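Local coordinates for CBS domain-containing predicted protein TM0935 (Thermotoga maritima, PDB 1O50) that is of unknown biochemical function but carries a tandem pair of CBS domains, modules that in related proteins often bind adenosyl-containing ligands and probably serve a regulatory role, at residues V108-P113 / E137-L142; E115-L120 / Q127-V132. One frame throughout, in Å; residues are numbered along the deposited sequence.

Interaction 1. Residues V108-P113 / E137-L142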
ATOM      1  N   VAL A 108     -16.645   0.720  -5.572  1.00 36.46           N
ATOM      2  CA  VAL A 108     -17.732   1.118  -4.689  1.00 36.46           C
ATOM      3  C   VAL A 108     -18.642   2.173  -5.350  1.00 36.45           C
ATOM      4  O   VAL A 108     -18.349   2.657  -6.418  1.00 36.27           O
ATOM      5  CB  VAL A 108     -17.206   1.567  -3.306  1.00 35.65           C
ATOM      6  CG1 VAL A 108     -16.542   0.379  -2.586  1.00 35.16           C
ATOM      7  CG2 VAL A 108     -16.238   2.734  -3.387  1.00 36.26           C
ATOM      8  N   HIS A 109     -19.758   2.487  -4.710  1.00 36.95           N
ATOM      9  CA  HIS A 109     -20.604   3.616  -5.101  1.00 37.57           C
ATOM     10  C   HIS A 109     -20.654   4.617  -3.959  1.00 36.72           C
ATOM     11  O   HIS A 109     -20.262   4.313  -2.864  1.00 36.76           O
ATOM     12  CB  HIS A 109     -22.027   3.160  -5.403  1.00 37.62           C
ATOM     13  CG  HIS A 109     -22.123   2.093  -6.445  1.00 41.71           C
ATOM     14  ND1 HIS A 109     -21.896   2.336  -7.784  1.00 45.89           N
ATOM     15  CD2 HIS A 109     -22.466   0.787  -6.356  1.00 44.44           C
ATOM     16  CE1 HIS A 109     -22.096   1.228  -8.473  1.00 45.27           C
ATOM     17  NE2 HIS A 109     -22.425   0.269  -7.627  1.00 45.40           N
ATOM     18  N   MET A 110     -21.196   5.797  -4.220  1.00 36.91           N
ATOM     19  CA  MET A 110     -21.339   6.853  -3.204  1.00 36.81           C
ATOM     20  C   MET A 110     -22.154   6.414  -1.972  1.00 36.52           C
ATOM     21  O   MET A 110     -21.836   6.788  -0.829  1.00 36.81           O
ATOM     22  CB  MET A 110     -21.953   8.117  -3.843  1.00 37.08           C
ATOM     23  CG  MET A 110     -20.988   8.886  -4.742  1.00 37.19           C
ATOM     24  SD  MET A 110     -19.570   9.455  -3.837  1.00 40.33           S
ATOM     25  CE  MET A 110     -18.421   9.967  -5.182  1.00 42.41           C
ATOM     26  N   ASP A 111     -23.177   5.599  -2.209  1.00 35.88           N
ATOM     27  CA  ASP A 111     -24.107   5.194  -1.163  1.00 36.10           C
ATOM     28  C   ASP A 111     -23.653   3.899  -0.486  1.00 35.82           C
ATOM     29  O   ASP A 111     -24.275   3.445   0.456  1.00 36.03           O
ATOM     30  CB  ASP A 111     -25.557   5.172  -1.703  0.65 36.49           C
ATOM     31  CG  ASP A 111     -26.093   6.599  -2.021  0.65 38.07           C
ATOM     32  OD1 ASP A 111     -26.998   6.753  -2.896  0.65 38.49           O
ATOM     33  OD2 ASP A 111     -25.658   7.632  -1.445  0.65 39.90           O
ATOM     34  N   THR A 112     -22.534   3.338  -0.926  1.00 35.07           N
ATOM     35  CA  THR A 112     -21.992   2.129  -0.306  1.00 34.91           C
ATOM     36  C   THR A 112     -21.609   2.377   1.153  1.00 35.10           C
ATOM     37  O   THR A 112     -20.920   3.369   1.447  1.00 34.37           O
ATOM     38  CB  THR A 112     -20.739   1.667  -1.084  1.00 34.92           C
ATOM     39  OG1 THR A 112     -21.107   1.383  -2.437  1.00 34.61           O
ATOM     40  CG2 THR A 112     -20.202   0.363  -0.558  1.00 34.16           C
ATOM     41  N   PRO A 113     -22.040   1.498   2.071  1.00 35.20           N
ATOM     42  CA  PRO A 113     -21.569   1.538   3.460  1.00 35.21           C
ATOM     43  C   PRO A 113     -20.054   1.545   3.571  1.00 35.76           C
ATOM     44  O   PRO A 113     -19.398   0.732   2.921  1.00 35.51           O
ATOM     45  CB  PRO A 113     -22.131   0.239   4.048  1.00 34.89           C
ATOM     46  CG  PRO A 113     -23.374   0.053   3.321  1.00 34.55           C
ATOM     47  CD  PRO A 113     -23.038   0.429   1.898  1.00 35.04           C
ATOM     48  N   GLU A 137     -18.632   4.333 -14.928  1.00 44.05           N
ATOM     49  CA  GLU A 137     -17.737   5.477 -15.081  1.00 43.82           C
ATOM     50  C   GLU A 137     -17.241   5.999 -13.749  1.00 42.89           C
ATOM     51  O   GLU A 137     -17.970   6.008 -12.768  1.00 42.49           O
ATOM     52  CB  GLU A 137     -18.423   6.582 -15.878  1.00 43.75           C
ATOM     53  CG  GLU A 137     -18.773   6.114 -17.283  1.00 45.75           C
ATOM     54  CD  GLU A 137     -19.219   7.226 -18.220  1.00 47.49           C
ATOM     55  OE1 GLU A 137     -19.314   8.395 -17.770  1.00 47.82           O
ATOM     56  OE2 GLU A 137     -19.483   6.913 -19.410  1.00 48.53           O
ATOM     57  N   ILE A 138     -15.983   6.421 -13.735  1.00 42.49           N
ATOM     58  CA  ILE A 138     -15.319   6.894 -12.520  1.00 42.19           C
ATOM     59  C   ILE A 138     -15.744   8.321 -12.142  1.00 41.85           C
ATOM     60  O   ILE A 138     -15.593   9.259 -12.924  1.00 41.40           O
ATOM     61  CB  ILE A 138     -13.779   6.768 -12.640  1.00 42.40           C
ATOM     62  CG1 ILE A 138     -13.400   5.313 -12.890  1.00 41.60           C
ATOM     63  CG2 ILE A 138     -13.071   7.277 -11.350  1.00 42.48           C
ATOM     64  CD1 ILE A 138     -11.929   5.099 -13.126  1.00 42.44           C
ATOM     65  N   VAL A 139     -16.298   8.448 -10.937  1.00 41.04           N
ATOM     66  CA  VAL A 139     -16.799   9.719 -10.422  1.00 40.37           C
ATOM     67  C   VAL A 139     -16.064  10.175  -9.150  1.00 39.55           C
ATOM     68  O   VAL A 139     -16.265  11.279  -8.676  1.00 39.06           O
ATOM     69  CB  VAL A 139     -18.325   9.643 -10.152  1.00 40.18           C
ATOM     70  CG1 VAL A 139     -19.116   9.521 -11.484  1.00 40.03           C
ATOM     71  CG2 VAL A 139     -18.649   8.491  -9.218  1.00 40.56           C
ATOM     72  N   GLY A 140     -15.225   9.312  -8.596  1.00 38.99           N
ATOM     73  CA  GLY A 140     -14.465   9.646  -7.397  1.00 38.55           C
ATOM     74  C   GLY A 140     -13.505   8.535  -7.033  1.00 38.05           C
ATOM     75  O   GLY A 140     -13.399   7.568  -7.764  1.00 37.57           O
ATOM     76  N   ASP A 141     -12.822   8.668  -5.892  1.00 37.84           N
ATOM     77  CA  ASP A 141     -11.784   7.718  -5.470  1.00 37.81           C
ATOM     78  C   ASP A 141     -11.844   7.480  -3.942  1.00 36.46           C
ATOM     79  O   ASP A 141     -12.264   8.343  -3.176  1.00 36.05           O
ATOM     80  CB  ASP A 141     -10.418   8.320  -5.886  1.00 38.06           C
ATOM     81  CG  ASP A 141      -9.341   7.315  -6.041  1.00 38.03           C
ATOM     82  OD1 ASP A 141      -9.635   6.132  -6.349  1.00 38.91           O
ATOM     83  OD2 ASP A 141      -8.149   7.629  -5.817  1.00 41.91           O
ATOM     84  N   LEU A 142     -11.401   6.315  -3.494  1.00 35.80           N
ATOM     85  CA  LEU A 142     -11.365   6.014  -2.061  1.00 35.14           C
ATOM     86  C   LEU A 142     -10.096   5.308  -1.711  1.00 34.98           C
ATOM     87  O   LEU A 142      -9.781   4.378  -2.381  1.00 35.87           O
ATOM     88  CB  LEU A 142     -12.544   5.097  -1.697  1.00 35.38           C
ATOM     89  CG  LEU A 142     -12.723   4.735  -0.221  1.00 34.56           C
ATOM     90  CD1 LEU A 142     -13.027   5.940   0.643  1.00 36.54           C
ATOM     91  CD2 LEU A 142     -13.823   3.711  -0.067  1.00 35.61           C
TER

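Interaction 2. Residues E115-L120 / Q127-V132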
ATOM      1  N   GLU A 115     -18.313   0.325   5.885  1.00 37.72           N
ATOM      2  CA  GLU A 115     -17.911  -1.004   6.308  1.00 39.06           C
ATOM      3  C   GLU A 115     -17.815  -2.041   5.187  1.00 39.25           C
ATOM      4  O   GLU A 115     -16.962  -2.942   5.269  1.00 39.67           O
ATOM      5  CB  GLU A 115     -18.807  -1.525   7.418  1.00 39.94           C
ATOM      6  CG  GLU A 115     -20.280  -1.398   7.190  1.00 42.91           C
ATOM      7  CD  GLU A 115     -21.068  -2.257   8.174  1.00 50.05           C
ATOM      8  OE1 GLU A 115     -22.330  -2.271   8.084  1.00 54.21           O
ATOM      9  OE2 GLU A 115     -20.427  -2.931   9.030  1.00 53.01           O
ATOM     10  N   GLU A 116     -18.694  -1.951   4.183  1.00 38.96           N
ATOM     11  CA  GLU A 116     -18.583  -2.833   3.008  1.00 39.62           C
ATOM     12  C   GLU A 116     -17.350  -2.490   2.186  1.00 39.14           C
ATOM     13  O   GLU A 116     -16.708  -3.403   1.667  1.00 39.18           O
ATOM     14  CB  GLU A 116     -19.842  -2.916   2.117  0.65 39.85           C
ATOM     15  CG  GLU A 116     -19.603  -3.400   0.652  0.65 43.13           C
ATOM     16  CD  GLU A 116     -19.197  -4.891   0.423  0.65 44.83           C
ATOM     17  OE1 GLU A 116     -19.644  -5.480  -0.609  0.65 46.22           O
ATOM     18  OE2 GLU A 116     -18.427  -5.491   1.215  0.65 43.86           O
ATOM     19  N   ALA A 117     -17.004  -1.204   2.100  1.00 38.54           N
ATOM     20  CA  ALA A 117     -15.795  -0.760   1.409  1.00 38.93           C
ATOM     21  C   ALA A 117     -14.476  -1.228   2.072  1.00 39.01           C
ATOM     22  O   ALA A 117     -13.502  -1.565   1.384  1.00 38.28           O
ATOM     23  CB  ALA A 117     -15.805   0.734   1.282  1.00 39.13           C
ATOM     24  N   LEU A 118     -14.445  -1.217   3.405  1.00 39.27           N
ATOM     25  CA  LEU A 118     -13.305  -1.704   4.191  1.00 38.90           C
ATOM     26  C   LEU A 118     -13.197  -3.209   4.023  1.00 37.79           C
ATOM     27  O   LEU A 118     -12.099  -3.740   3.910  1.00 39.00           O
ATOM     28  CB  LEU A 118     -13.465  -1.318   5.686  1.00 39.14           C
ATOM     29  CG  LEU A 118     -12.399  -1.844   6.676  1.00 41.47           C
ATOM     30  CD1 LEU A 118     -12.186  -0.932   7.862  1.00 41.80           C
ATOM     31  CD2 LEU A 118     -12.756  -3.254   7.201  1.00 43.12           C
ATOM     32  N   LYS A 119     -14.320  -3.904   4.007  1.00 37.26           N
ATOM     33  CA  LYS A 119     -14.327  -5.349   3.808  1.00 36.87           C
ATOM     34  C   LYS A 119     -13.742  -5.709   2.452  1.00 36.51           C
ATOM     35  O   LYS A 119     -12.954  -6.624   2.343  1.00 35.64           O
ATOM     36  CB  LYS A 119     -15.733  -5.915   3.922  1.00 36.84           C
ATOM     37  CG  LYS A 119     -15.818  -7.407   3.647  1.00 39.30           C
ATOM     38  CD  LYS A 119     -17.268  -7.905   3.589  1.00 41.41           C
ATOM     39  CE  LYS A 119     -17.348  -9.342   3.079  1.00 43.75           C
ATOM     40  NZ  LYS A 119     -16.886 -10.333   4.095  1.00 45.42           N
ATOM     41  N   LEU A 120     -14.141  -4.969   1.428  1.00 36.64           N
ATOM     42  CA  LEU A 120     -13.623  -5.142   0.065  1.00 36.41           C
ATOM     43  C   LEU A 120     -12.131  -4.929   0.004  1.00 35.25           C
ATOM     44  O   LEU A 120     -11.416  -5.694  -0.619  1.00 35.71           O
ATOM     45  CB  LEU A 120     -14.305  -4.147  -0.903  1.00 36.69           C
ATOM     46  CG  LEU A 120     -15.749  -4.494  -1.284  1.00 35.71           C
ATOM     47  CD1 LEU A 120     -16.347  -3.316  -2.067  1.00 35.87           C
ATOM     48  CD2 LEU A 120     -15.841  -5.787  -2.095  1.00 37.20           C
ATOM     49  N   GLN A 127      -5.782  -1.151  -1.310  1.00 36.63           N
ATOM     50  CA  GLN A 127      -5.943   0.049  -0.498  1.00 35.96           C
ATOM     51  C   GLN A 127      -6.448   1.290  -1.267  1.00 36.31           C
ATOM     52  O   GLN A 127      -6.310   2.435  -0.794  1.00 37.42           O
ATOM     53  CB  GLN A 127      -4.617   0.352   0.213  1.00 35.90           C
ATOM     54  CG  GLN A 127      -4.211  -0.791   1.131  1.00 35.87           C
ATOM     55  CD  GLN A 127      -3.124  -0.467   2.082  1.00 33.64           C
ATOM     56  OE1 GLN A 127      -3.118   0.596   2.647  1.00 38.13           O
ATOM     57  NE2 GLN A 127      -2.228  -1.431   2.342  1.00 36.71           N
ATOM     58  N   GLU A 128      -7.019   1.092  -2.454  1.00 35.95           N
ATOM     59  CA  GLU A 128      -7.557   2.221  -3.239  1.00 35.26           C
ATOM     60  C   GLU A 128      -8.495   1.627  -4.237  1.00 36.33           C
ATOM     61  O   GLU A 128      -8.186   0.620  -4.886  1.00 35.81           O
ATOM     62  CB  GLU A 128      -6.484   2.999  -3.977  1.00 35.64           C
ATOM     63  CG  GLU A 128      -6.973   4.291  -4.596  1.00 32.89           C
ATOM     64  CD  GLU A 128      -5.933   5.062  -5.376  1.00 39.51           C
ATOM     65  OE1 GLU A 128      -4.791   4.642  -5.408  1.00 38.76           O
ATOM     66  OE2 GLU A 128      -6.252   6.133  -5.954  1.00 41.52           O
ATOM     67  N   MET A 129      -9.667   2.229  -4.318  1.00 36.46           N
ATOM     68  CA  MET A 129     -10.750   1.725  -5.121  1.00 36.58           C
ATOM     69  C   MET A 129     -11.380   2.906  -5.751  1.00 37.11           C
ATOM     70  O   MET A 129     -11.440   3.959  -5.134  1.00 35.76           O
ATOM     71  CB  MET A 129     -11.822   1.074  -4.254  1.00 37.67           C
ATOM     72  CG  MET A 129     -11.593  -0.333  -3.971  1.00 41.19           C
ATOM     73  SD  MET A 129     -12.919  -1.154  -3.060  1.00 45.41           S
ATOM     74  CE  MET A 129     -12.879  -0.207  -1.672  1.00 44.24           C
ATOM     75  N   PRO A 130     -11.942   2.732  -6.954  1.00 38.23           N
ATOM     76  CA  PRO A 130     -12.641   3.824  -7.613  1.00 37.66           C
ATOM     77  C   PRO A 130     -14.080   3.835  -7.150  1.00 37.59           C
ATOM     78  O   PRO A 130     -14.598   2.804  -6.744  1.00 35.99           O
ATOM     79  CB  PRO A 130     -12.546   3.429  -9.086  1.00 38.20           C
ATOM     80  CG  PRO A 130     -12.619   1.959  -9.064  1.00 37.63           C
ATOM     81  CD  PRO A 130     -11.968   1.512  -7.786  1.00 38.08           C
ATOM     82  N   VAL A 131     -14.707   5.007  -7.207  1.00 37.64           N
ATOM     83  CA  VAL A 131     -16.126   5.152  -6.946  1.00 38.30           C
ATOM     84  C   VAL A 131     -16.768   5.375  -8.304  1.00 39.12           C
ATOM     85  O   VAL A 131     -16.361   6.253  -9.051  1.00 39.60           O
ATOM     86  CB  VAL A 131     -16.408   6.340  -5.993  1.00 38.20           C
ATOM     87  CG1 VAL A 131     -17.867   6.426  -5.659  1.00 37.23           C
ATOM     88  CG2 VAL A 131     -15.522   6.215  -4.715  1.00 37.61           C
ATOM     89  N   VAL A 132     -17.752   4.555  -8.632  1.00 40.25           N
ATOM     90  CA  VAL A 132     -18.307   4.554  -9.966  1.00 40.84           C
ATOM     91  C   VAL A 132     -19.786   4.887  -9.901  1.00 41.80           C
ATOM     92  O   VAL A 132     -20.435   4.696  -8.870  1.00 41.43           O
ATOM     93  CB  VAL A 132     -18.095   3.191 -10.713  1.00 41.11           C
ATOM     94  CG1 VAL A 132     -16.620   2.807 -10.753  1.00 40.86           C
ATOM     95  CG2 VAL A 132     -18.937   2.050 -10.103  1.00 41.20           C
TER

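Interaction 1. Residues V108-P113 / E137-L142
Val108 and Met110, on the loop leading to helix 114-124, reach over to Leu142 and Val139 on the second strand of the beta-hairpin in this CBS domain, whose fold is a small sheet covered by helices. The contacts between the two segments are wholly apolar. At the buried end the CG2 methyl of Val108 meets the CD2 methyl of Leu142 at 4.2 Å, the leucine leaning toward the loop with CG anti to the backbone N (chi1 -177°). Both side chains also rest on Ala117 of helix 114-124, so the pair belongs to the core. At the more open end the terminal methyl CE of Met110 lies 4.3 Å from CG2 of Val139. The methionine bends at chi2 (-61°) and then extends through CG-SD-CE, which carries CE to the hairpin although the CA atoms of Met110 and Gly140 stay 8.5 Å apart. Both segments are held by backbone hydrogen bonds to strand 128-132, which runs between them. Val108 pairs with Pro130 and Val132 in parallel fashion, placing strand 128-132 between the loop and strand 138-143. On the far strand Val139 and Gly140 both face Val131 and form a classic beta bulge. Polar contacts within the loop set its shape: His109 to Thr112 is a type I turn, closed by Thr112 N to His109 O at 3.1 Å, and Pro113 then takes the N-cap position of the helix. The CB of His109 points away from strand 138-143, and its ND1 bonds Val132 O on strand 128-132. Inside the turn, Thr112 OG1 accepts the backbone N-H of His109 at 2.9 Å, with an N-H...O angle of 157°.

Interaction 2. Residues E115-L120 / Q127-V132
Met129 of strand 128-132 points at helix 114-124 and lays its thioether end against Ala117 and Leu120, one turn apart on the helix: a buried helix-on-sheet contact of the CBS fold. Its side chain runs out from the strand with chi2 near anti (-175°) and bends at the last bond (chi3 -60°), so that sulfur and methyl face different helix residues. The Leu120 and Met129 side chains cross at about a right angle. SD lies 3.9 Å from CB of Leu120 and 4.2 Å from CD1 of the same leucine, held by the root and one branch of that side chain. The CE methyl bends away to Ala117, where it meets the CB methyl at 4.3 Å. Val108, from the loop before the helix, touches both Met129 and Leu120, and Val15 of helix 15-18 adds to the cover over Ala117. An alanine in place of Met129 would end at CB and would probably open a gap beneath Ala117 and Leu120, leaving this helix face without its main support from the strand. Leu118 points away from the strand and packs on Gly73 of the second subunit, while Lys119 packs on Phe79 of that subunit; the same helix therefore serves both the domain core and the dimer interface. The closest approach between the segments involves a backbone atom of the helix: Met129 CE sits 3.4 Å from the carbonyl O of Ala117.

How the interactions relate
Following the chain from the N terminus, the loop 108-113 comes first, then helix 114-124, strand 128-132 and strand 138-143. Interaction 1 closes the larger loop, joining the start of this run to its last strand across 23 intervening residues. Interaction 2 is nested inside it: 115-120 and 127-132 both lie wholly within that span, and just six residues, the helix end and a short turn, separate them. The two contacts, centred about 8 Å apart, share one sheet, and Leu142 N lies 2.9 Å from Met129 O in a probable hydrogen bond between its strands. Together they fasten loop, helix and hairpin into one CBS domain.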